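Local structure of methylmalonyl-CoA carboxyltransferase 12S subunit (Propionibacterium freudenreichii, 1ON3) at the interface of chains A and B. The protein transfers the carboxyl group of methylmalonyl-CoA to the biotin of the 1.3S subunit, yielding propanoyl-CoA, and as a homohexamer forms the core of the transcarboxylase multienzyme complex. Residues are numbered along the deposited sequence; one frame, centred on the assembly and turned at random. Chains: chain A/B, Methylmalonyl-CoA carboxyltransferase 12S subunit.

Contact 1: the interface of chains A and B. Residues chain A 385-386, 388-389, 392, 522; chain B 183-184, 187-188.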
ATOM      1  N   ILE A 385     -12.650  23.677  28.649  1.00 20.11           N
ATOM      2  CA  ILE A 385     -13.266  22.509  28.034  1.00 20.03           C
ATOM      3  C   ILE A 385     -12.514  22.151  26.756  1.00 20.64           C
ATOM      4  O   ILE A 385     -12.112  21.010  26.580  1.00 17.18           O
ATOM      5  CB  ILE A 385     -14.771  22.742  27.716  1.00 20.84           C
ATOM      6  CG1 ILE A 385     -15.588  22.690  29.014  1.00 16.40           C
ATOM      7  CG2 ILE A 385     -15.283  21.683  26.736  1.00 15.83           C
ATOM      8  CD1 ILE A 385     -17.077  22.968  28.832  1.00 17.71           C
ATOM      9  N   ARG A 386     -12.300  23.115  25.872  1.00 17.86           N
ATOM     10  CA  ARG A 386     -11.589  22.800  24.640  1.00 21.93           C
ATOM     11  C   ARG A 386     -10.071  22.703  24.803  1.00 22.72           C
ATOM     12  O   ARG A 386      -9.406  22.055  23.984  1.00 20.79           O
ATOM     13  CB  ARG A 386     -11.935  23.807  23.540  1.00 20.12           C
ATOM     14  CG  ARG A 386     -11.578  25.239  23.871  1.00 27.21           C
ATOM     15  CD  ARG A 386     -12.305  26.198  22.937  1.00 27.44           C
ATOM     16  NE  ARG A 386     -12.155  27.582  23.371  1.00 23.48           N
ATOM     17  CZ  ARG A 386     -11.119  28.354  23.067  1.00 24.94           C
ATOM     18  NH1 ARG A 386     -10.134  27.880  22.312  1.00 25.40           N
ATOM     19  NH2 ARG A 386     -11.065  29.598  23.529  1.00 25.75           N
ATOM     20  N   GLY A 388      -8.446  21.553  27.766  1.00 13.43           N
ATOM     21  CA  GLY A 388      -8.148  20.319  28.469  1.00 15.94           C
ATOM     22  C   GLY A 388      -8.326  19.140  27.519  1.00 20.44           C
ATOM     23  O   GLY A 388      -7.650  18.106  27.638  1.00 19.88           O
ATOM     24  N   ALA A 389      -9.239  19.301  26.567  1.00 15.90           N
ATOM     25  CA  ALA A 389      -9.508  18.246  25.594  1.00 18.89           C
ATOM     26  C   ALA A 389      -8.247  17.888  24.809  1.00 19.98           C
ATOM     27  O   ALA A 389      -8.075  16.736  24.407  1.00 16.57           O
ATOM     28  CB  ALA A 389     -10.619  18.685  24.632  1.00 15.71           C
ATOM     29  N   LEU A 392      -6.422  14.922  26.206  1.00 14.78           N
ATOM     30  CA  LEU A 392      -7.136  13.666  25.953  1.00 16.51           C
ATOM     31  C   LEU A 392      -6.920  13.269  24.497  1.00 17.17           C
ATOM     32  O   LEU A 392      -6.694  12.103  24.181  1.00 13.40           O
ATOM     33  CB  LEU A 392      -8.636  13.839  26.232  1.00 14.34           C
ATOM     34  CG  LEU A 392      -9.001  14.212  27.677  1.00 15.94           C
ATOM     35  CD1 LEU A 392     -10.443  14.690  27.751  1.00 17.82           C
ATOM     36  CD2 LEU A 392      -8.789  13.024  28.583  1.00 12.07           C
ATOM     37  N   PRO A 522      -8.360  19.728  19.001  1.00 13.47           N
ATOM     38  CA  PRO A 522      -9.000  20.927  19.560  1.00 17.27           C
ATOM     39  C   PRO A 522      -8.137  22.175  19.435  1.00 20.26           C
ATOM     40  O   PRO A 522      -6.904  22.117  19.554  1.00 18.42           O
ATOM     41  CB  PRO A 522      -9.241  20.549  21.019  1.00 17.68           C
ATOM     42  CG  PRO A 522      -9.424  19.033  20.955  1.00 17.20           C
ATOM     43  CD  PRO A 522      -8.336  18.629  19.982  1.00 15.50           C
TER
ATOM     44  N   SER B 183     -17.991  16.778  29.920  1.00 16.75           N
ATOM     45  CA  SER B 183     -17.932  17.801  28.890  1.00 10.58           C
ATOM     46  C   SER B 183     -16.803  17.619  27.876  1.00 18.33           C
ATOM     47  O   SER B 183     -16.846  18.184  26.778  1.00 15.05           O
ATOM     48  CB  SER B 183     -17.780  19.183  29.544  1.00 17.63           C
ATOM     49  OG  SER B 183     -18.722  19.370  30.587  1.00 18.94           O
ATOM     50  N   TYR B 184     -15.776  16.862  28.238  1.00 17.22           N
ATOM     51  CA  TYR B 184     -14.680  16.668  27.298  1.00 16.24           C
ATOM     52  C   TYR B 184     -15.118  15.834  26.086  1.00 18.09           C
ATOM     53  O   TYR B 184     -14.503  15.914  25.024  1.00 17.67           O
ATOM     54  CB  TYR B 184     -13.486  16.037  28.013  1.00 13.13           C
ATOM     55  CG  TYR B 184     -12.751  17.018  28.896  1.00 13.20           C
ATOM     56  CD1 TYR B 184     -12.490  16.722  30.231  1.00 16.64           C
ATOM     57  CD2 TYR B 184     -12.332  18.259  28.399  1.00 14.64           C
ATOM     58  CE1 TYR B 184     -11.827  17.639  31.065  1.00 13.81           C
ATOM     59  CE2 TYR B 184     -11.668  19.184  29.222  1.00 12.66           C
ATOM     60  CZ  TYR B 184     -11.422  18.853  30.557  1.00 16.51           C
ATOM     61  OH  TYR B 184     -10.761  19.730  31.385  1.00 20.08           O
ATOM     62  N   ALA B 187     -16.393  18.226  23.504  1.00 13.87           N
ATOM     63  CA  ALA B 187     -15.248  18.971  22.972  1.00 14.36           C
ATOM     64  C   ALA B 187     -14.481  18.164  21.937  1.00 11.74           C
ATOM     65  O   ALA B 187     -13.852  18.727  21.040  1.00 15.14           O
ATOM     66  CB  ALA B 187     -14.299  19.381  24.103  1.00 16.59           C
ATOM     67  N   LEU B 188     -14.510  16.844  22.086  1.00 17.77           N
ATOM     68  CA  LEU B 188     -13.797  15.969  21.159  1.00 15.20           C
ATOM     69  C   LEU B 188     -14.623  15.619  19.923  1.00 18.32           C
ATOM     70  O   LEU B 188     -14.083  15.058  18.963  1.00 15.97           O
ATOM     71  CB  LEU B 188     -13.325  14.708  21.889  1.00 12.05           C
ATOM     72  CG  LEU B 188     -12.222  15.004  22.915  1.00 11.16           C
ATOM     73  CD1 LEU B 188     -11.950  13.776  23.764  1.00 14.60           C
ATOM     74  CD2 LEU B 188     -10.950  15.444  22.200  1.00 11.54           C
TER
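B:Tyr184 meets helix 384-397 of chain A at an apolar helix-to-helix seam of the hexamer, its ring laid with one face against the helix. A:Ile385 O lies at the ring edge, in plane, 3.2 Å from CE2 of B:Tyr184, whereas A:Ala389 N, A:Gly388 CA and the A:Leu392 CD1 methyl lie over one face. CA of A:Gly388 comes under the CZ and OH end of the ring, an approach that the lack of a side chain there may allow. Near the root of the tyrosine, A:Leu392 crosses at about a right angle, and its CD1 presses to 3.3 Å from B:Tyr184 CB. The ring reaches this place because its CG stands anti to the carbonyl carbon (chi1 -75°). One helical turn on, the small side chain of B:Ala187 seats its CB against CG2 of A:Ile385 at 3.6 Å and against CB of A:Ala389 at 3.8 Å, an approach that two methyl-sized groups permit. CG2 of A:Ile385 is anti to its own backbone N, which aims this branch at the alanine while CD1 runs out toward B:Ser183. No nitrogen or oxygen bonds across the patch; shape and apolar burial carry it. The packing is looser at both margins. CD1 of A:Ile385 stays 3.9 Å from CB of B:Ser183, and A:Arg386 approaches B:Ala187 with little more than its backbone. At the opposite margin the A:Pro522 ring crosses B:Leu188 obliquely, its CG 4.1 Å from the CD2 methyl of B:Leu188.

Contact 2: the interface of chains A and B. Residues chain A 348, 351-352, 390, 521; chain B 390, 520-523.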
ATOM      1  N   ASP A 348      -2.181  23.052  27.271  1.00 18.26           N
ATOM      2  CA  ASP A 348      -1.485  23.333  26.022  1.00 18.42           C
ATOM      3  C   ASP A 348      -0.048  22.810  26.055  1.00 19.24           C
ATOM      4  O   ASP A 348       0.443  22.213  25.084  1.00 16.33           O
ATOM      5  CB  ASP A 348      -1.420  24.835  25.750  1.00 20.43           C
ATOM      6  CG  ASP A 348      -2.743  25.413  25.285  1.00 22.75           C
ATOM      7  OD1 ASP A 348      -3.546  24.690  24.652  1.00 17.78           O
ATOM      8  OD2 ASP A 348      -2.958  26.615  25.540  1.00 18.58           O
ATOM      9  N   ALA A 351      -0.116  18.908  25.917  1.00 13.59           N
ATOM     10  CA  ALA A 351      -0.554  18.410  24.613  1.00 15.95           C
ATOM     11  C   ALA A 351       0.471  18.611  23.511  1.00 14.83           C
ATOM     12  O   ALA A 351       0.695  17.708  22.702  1.00 15.24           O
ATOM     13  CB  ALA A 351      -1.896  19.060  24.217  1.00 13.17           C
ATOM     14  N   GLU A 352       1.105  19.778  23.467  1.00 12.40           N
ATOM     15  CA  GLU A 352       2.094  20.027  22.429  1.00 11.64           C
ATOM     16  C   GLU A 352       3.279  19.060  22.536  1.00 13.97           C
ATOM     17  O   GLU A 352       3.799  18.585  21.528  1.00 13.16           O
ATOM     18  CB  GLU A 352       2.622  21.460  22.491  1.00 11.37           C
ATOM     19  CG  GLU A 352       3.655  21.741  21.400  1.00 17.38           C
ATOM     20  CD  GLU A 352       4.400  23.054  21.575  1.00 19.73           C
ATOM     21  OE1 GLU A 352       4.952  23.290  22.666  1.00 22.23           O
ATOM     22  OE2 GLU A 352       4.449  23.845  20.609  1.00 23.02           O
ATOM     23  N   LYS A 390      -7.372  18.877  24.605  1.00 15.67           N
ATOM     24  CA  LYS A 390      -6.131  18.686  23.858  1.00 16.42           C
ATOM     25  C   LYS A 390      -5.264  17.575  24.426  1.00 15.51           C
ATOM     26  O   LYS A 390      -4.584  16.871  23.674  1.00 13.85           O
ATOM     27  CB  LYS A 390      -5.313  19.983  23.810  1.00 14.98           C
ATOM     28  CG  LYS A 390      -5.982  21.103  23.045  1.00 17.33           C
ATOM     29  CD  LYS A 390      -5.136  22.369  23.038  1.00 17.06           C
ATOM     30  CE  LYS A 390      -5.976  23.568  22.594  1.00 18.60           C
ATOM     31  NZ  LYS A 390      -5.174  24.823  22.488  1.00 18.15           N
ATOM     32  N   PHE A 521      -7.953  18.077  15.898  1.00 18.18           N
ATOM     33  CA  PHE A 521      -7.309  18.518  17.130  1.00 18.75           C
ATOM     34  C   PHE A 521      -7.972  19.769  17.713  1.00 20.03           C
ATOM     35  O   PHE A 521      -8.134  20.772  17.017  1.00 17.02           O
ATOM     36  CB  PHE A 521      -5.829  18.788  16.847  1.00 19.87           C
ATOM     37  CG  PHE A 521      -5.033  19.127  18.065  1.00 25.95           C
ATOM     38  CD1 PHE A 521      -4.393  20.355  18.172  1.00 28.77           C
ATOM     39  CD2 PHE A 521      -4.895  18.208  19.099  1.00 26.51           C
ATOM     40  CE1 PHE A 521      -3.621  20.663  19.289  1.00 28.77           C
ATOM     41  CE2 PHE A 521      -4.124  18.510  20.222  1.00 28.46           C
ATOM     42  CZ  PHE A 521      -3.489  19.735  20.313  1.00 28.28           C
TER
ATOM     43  N   LYS B 390      -2.008  28.711  13.992  1.00 12.12           N
ATOM     44  CA  LYS B 390      -2.985  27.662  13.713  1.00 17.59           C
ATOM     45  C   LYS B 390      -3.638  27.822  12.340  1.00 19.06           C
ATOM     46  O   LYS B 390      -3.906  26.833  11.667  1.00 16.30           O
ATOM     47  CB  LYS B 390      -4.060  27.631  14.801  1.00 16.85           C
ATOM     48  CG  LYS B 390      -3.533  27.269  16.184  1.00 14.50           C
ATOM     49  CD  LYS B 390      -4.648  27.256  17.225  1.00 18.28           C
ATOM     50  CE  LYS B 390      -4.079  27.114  18.620  1.00 16.58           C
ATOM     51  NZ  LYS B 390      -5.117  26.933  19.687  1.00 14.75           N
ATOM     52  N   ASN B 520       2.829  18.995  13.621  1.00 19.02           N
ATOM     53  CA  ASN B 520       2.812  19.583  14.967  1.00 19.44           C
ATOM     54  C   ASN B 520       1.836  20.765  14.974  1.00 19.34           C
ATOM     55  O   ASN B 520       2.242  21.912  14.795  1.00 18.59           O
ATOM     56  CB  ASN B 520       4.228  20.073  15.336  1.00 21.42           C
ATOM     57  CG  ASN B 520       4.355  20.520  16.798  1.00 31.28           C
ATOM     58  OD1 ASN B 520       3.356  20.797  17.462  1.00 27.94           O
ATOM     59  ND2 ASN B 520       5.603  20.607  17.297  1.00 25.88           N
ATOM     60  N   PHE B 521       0.551  20.486  15.161  1.00 16.25           N
ATOM     61  CA  PHE B 521      -0.450  21.553  15.162  1.00 18.56           C
ATOM     62  C   PHE B 521      -0.276  22.470  16.383  1.00 13.97           C
ATOM     63  O   PHE B 521      -0.323  22.023  17.526  1.00 15.39           O
ATOM     64  CB  PHE B 521      -1.857  20.945  15.148  1.00 20.04           C
ATOM     65  CG  PHE B 521      -2.946  21.948  14.878  1.00 25.25           C
ATOM     66  CD1 PHE B 521      -3.490  22.698  15.905  1.00 27.99           C
ATOM     67  CD2 PHE B 521      -3.401  22.161  13.583  1.00 33.28           C
ATOM     68  CE1 PHE B 521      -4.477  23.651  15.649  1.00 30.94           C
ATOM     69  CE2 PHE B 521      -4.386  23.113  13.315  1.00 36.24           C
ATOM     70  CZ  PHE B 521      -4.922  23.858  14.357  1.00 30.53           C
ATOM     71  N   PRO B 522      -0.076  23.771  16.153  1.00 15.64           N
ATOM     72  CA  PRO B 522       0.101  24.686  17.293  1.00 12.98           C
ATOM     73  C   PRO B 522      -0.988  24.559  18.363  1.00 17.88           C
ATOM     74  O   PRO B 522      -2.153  24.296  18.054  1.00 18.50           O
ATOM     75  CB  PRO B 522       0.101  26.057  16.624  1.00 16.75           C
ATOM     76  CG  PRO B 522       0.723  25.762  15.264  1.00 13.04           C
ATOM     77  CD  PRO B 522      -0.017  24.497  14.874  1.00 14.94           C
ATOM     78  N   CYS B 523      -0.605  24.740  19.624  1.00 18.33           N
ATOM     79  CA  CYS B 523      -1.552  24.661  20.727  1.00 20.37           C
ATOM     80  C   CYS B 523      -1.850  26.047  21.282  1.00 22.12           C
ATOM     81  O   CYS B 523      -3.049  26.393  21.351  1.00 19.78           O
ATOM     82  CB  CYS B 523      -1.011  23.761  21.839  1.00 21.74           C
ATOM     83  SG  CYS B 523      -1.011  22.005  21.388  1.00 22.02           S
ATOM     84  OXT CYS B 523      -0.884  26.756  21.639  1.00 20.26           O
TER
HETATM   85  O   HOH W   1      -4.792  24.096  19.552  1.00 14.23           O
HETATM   86  O   HOH W   2      -4.122  27.512  23.525  1.00 14.51           O
HETATM   87  O   HOH W   3       3.282  23.774  17.664  1.00 27.91           O
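Both A:Phe521 and B:Phe521 hold CG anti to the backbone N (chi1 -175° and -169°), which turns the two rings toward each other across the subunit boundary. They touch near their rims, CD1 of A:Phe521 to CD1 of B:Phe521 at 3.4 Å, crossing at a slant. The other end of the A:Phe521 ring meets the C-terminal residue of chain B: the thiol SG of B:Cys523 lies in the ring plane at its edge, 3.5 Å from CZ. SG, anti to its own carbonyl carbon, is also flanked by the backbone and CB of A:Glu352 on helix 344-359. Beyond this apolar wedge, the terminal carboxylate of B:Cys523 is gripped from both subunits. Two extended lysines arrive tip to tip: A:Lys390 NZ hydrogen-bonds B:Cys523 O at 2.9 Å, and B:Lys390 NZ donates to the same oxygen at 2.7 Å, from 37° out of the carboxylate plane. Their like charges, with the two NZ atoms 3.5 Å apart, are presumably balanced by this carboxylate and by A:Asp348, whose OD1 takes a salt bridge from A:Lys390 NZ on its syn side. The aspartate, itself beside the terminal carboxylate, may steady the lysine that crosses the boundary. Waters complete the network. Water 1 joins both ammonium groups to the backbone O of B:Pro522 and sits at the edge of the B:Phe521 ring; water 2 bridges A:Asp348 OD2 and B:Cys523 O. Farther along, the amide of B:Asn520 reaches the A:Glu352 carboxylate through water 3, which is 3.0 Å from B:Asn520 OD1 and 3.2 Å from A:Glu352 OE2.

The C-alpha centres of contact 1 and contact 2 lie about 12 Å apart, and both draw on helix 384-397 and on the C-terminal tail of chain A. The helix turns an apolar side to contact 1, whereas its lysine serves the charged, hydrated contact 2; adjoining tail residues likewise divide between the two. Contact 1 joins the N-terminal carboxyltransferase region of one subunit to the C-terminal region of the other, beside glycines that line the methylmalonyl-CoA pocket. Contact 2 brings Phe521 to Phe521 and Lys390 to Lys390, so it probably lies near the two-fold. Repeated with the chains exchanged, both likely stabilise the subunit pairing within the hexamer.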